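Local coordinates for protein jacalin alpha chain (Artocarpus integer, PDB 1KUJ) that binds galactose and the T-antigen disaccharide Gal-beta1,3-GalNAc as a tetrameric plant lectin, recognises IgA1, and also accepts methyl alpha-mannoside, at the methyl alpha-D-mannopyranoside site. Numbering follows the deposited sequence.

The methyl alpha-D-mannopyranoside site. Residues 1, 47, 78, 80, 121-123, 125. With MMA (methyl alpha-D-mannopyranoside), chain B.
Tyr78, Tyr122 and Asp125 all hold CG anti to the carbonyl carbon and beside the backbone N; for Tyr78 and Tyr122 chi1 is -67° and -85°. With chi1 so set and chi2 turning the faces, Tyr78 covers C5 and Tyr122 the methyl end of the mannoside in the carbohydrate site of this jacalin-family lectin, a beta-prism fold. C5 lies over the Tyr78 ring centre, 3.8 Å from the centroid, a CH-pi contact. The Tyr122 ring turns its face to the glycosidic methyl, C7 standing over its centre; on the same face, C1 stands above CD1 at 3.5 Å. Because C7 also lies 3.3 Å from Tyr78 CE2, the aglycone is held between two aromatic residues.

Polar recognition comes from one carboxylate oxygen, backbone amides and the chain's amino terminus. Asp125 OD1 accepts from both the 4-hydroxyl O4 and the 6-hydroxyl O6, each at 2.8 Å, with both donors above the carboxylate plane. Trp123 N donates to O6 at 2.9 Å along a nearly straight path (164° at H), and Tyr122 N reaches the ring oxygen O5 at 3.0 Å. O6 is equally near Tyr122 N, whose N-H may be shared, and Trp123 O is also close to O6. Trp123 CE3, on the indole's benzo ring, packs against C6. Gly1 N, the alpha-amino group, donates to the 3-hydroxyl O3 at 2.8 Å; if charged, it could help stabilise the nearby Asp125 carboxylate, to which its own bond is weak. O2 meets carbon atoms: Gly121 CA, which lies over a face of the Phe47 ring, and Phe47 CE2, 3.4 Å from O2 and oblique to that ring.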
# COMPACT_ATOMS: atom_id res chain seq x y z
N GLY A 1 21.11 3.47 23.93
CA GLY A 1 21.60 2.09 23.62
C GLY A 1 21.93 1.99 22.14
O GLY A 1 22.14 3.01 21.48
N PHE A 47 22.79 -4.89 26.91
CA PHE A 47 24.19 -4.76 27.34
C PHE A 47 24.45 -5.50 28.67
O PHE A 47 25.59 -5.68 29.09
CB PHE A 47 24.56 -3.28 27.53
CG PHE A 47 24.57 -2.48 26.26
CD1 PHE A 47 24.62 -3.10 25.01
CD2 PHE A 47 24.54 -1.09 26.31
CE1 PHE A 47 24.65 -2.34 23.82
CE2 PHE A 47 24.57 -0.33 25.13
CZ PHE A 47 24.62 -0.96 23.89
N TYR A 78 15.98 5.71 33.28
CA TYR A 78 15.72 5.66 31.83
C TYR A 78 14.27 5.30 31.48
O TYR A 78 13.71 4.37 32.06
CB TYR A 78 16.67 4.64 31.19
CG TYR A 78 18.12 5.07 31.24
CD1 TYR A 78 18.63 5.93 30.27
CD2 TYR A 78 18.96 4.68 32.29
CE1 TYR A 78 19.92 6.39 30.33
CE2 TYR A 78 20.28 5.15 32.36
CZ TYR A 78 20.74 6.01 31.37
OH TYR A 78 22.03 6.48 31.36
N VAL A 80 11.92 3.40 29.59
CA VAL A 80 12.04 2.19 28.78
C VAL A 80 10.73 1.40 28.61
O VAL A 80 9.72 1.71 29.23
CB VAL A 80 13.13 1.28 29.42
CG1 VAL A 80 14.49 1.99 29.34
CG2 VAL A 80 12.81 1.06 30.92
N GLY A 121 19.66 -0.67 25.07
CA GLY A 121 20.87 -0.39 25.87
C GLY A 121 20.86 -1.51 26.91
O GLY A 121 21.04 -2.67 26.56
N TYR A 122 20.64 -1.16 28.19
CA TYR A 122 20.49 -2.18 29.25
C TYR A 122 19.10 -2.80 28.98
O TYR A 122 18.85 -3.99 29.24
CB TYR A 122 20.46 -1.51 30.63
CG TYR A 122 21.81 -1.25 31.24
CD1 TYR A 122 22.94 -1.14 30.44
CD2 TYR A 122 21.97 -1.13 32.63
CE1 TYR A 122 24.20 -0.94 30.99
CE2 TYR A 122 23.24 -0.91 33.20
CZ TYR A 122 24.34 -0.83 32.37
OH TYR A 122 25.61 -0.62 32.87
N TRP A 123 18.20 -1.97 28.46
CA TRP A 123 16.83 -2.43 28.16
C TRP A 123 16.32 -1.89 26.83
O TRP A 123 16.99 -1.11 26.15
CB TRP A 123 15.87 -2.00 29.30
CG TRP A 123 16.30 -2.52 30.64
CD1 TRP A 123 16.20 -3.82 31.11
CD2 TRP A 123 16.98 -1.78 31.66
NE1 TRP A 123 16.79 -3.91 32.37
CE2 TRP A 123 17.27 -2.67 32.72
CE3 TRP A 123 17.37 -0.43 31.77
CZ2 TRP A 123 17.94 -2.26 33.89
CZ3 TRP A 123 18.04 -0.02 32.94
CH2 TRP A 123 18.31 -0.93 33.98
N ASP A 125 14.81 0.55 24.96
CA ASP A 125 14.49 1.96 25.19
C ASP A 125 13.15 2.35 24.53
O ASP A 125 12.31 3.03 25.14
CB ASP A 125 15.61 2.83 24.62
CG ASP A 125 16.96 2.58 25.32
OD1 ASP A 125 16.98 2.70 26.57
OD2 ASP A 125 17.96 2.26 24.63
C1 MMA B . 22.45 2.15 29.23
C2 MMA B . 22.78 2.90 27.93
C3 MMA B . 21.66 3.93 27.63
C4 MMA B . 20.25 3.26 27.60
C5 MMA B . 19.98 2.59 28.97
C6 MMA B . 18.62 1.88 29.08
C7 MMA B . 22.34 2.63 31.66
O1 MMA B . 22.51 3.11 30.30
O2 MMA B . 22.82 1.97 26.89
O3 MMA B . 21.96 4.58 26.35
O4 MMA B . 19.23 4.23 27.34
O5 MMA B . 21.06 1.63 29.20
O6 MMA B . 18.48 0.86 28.11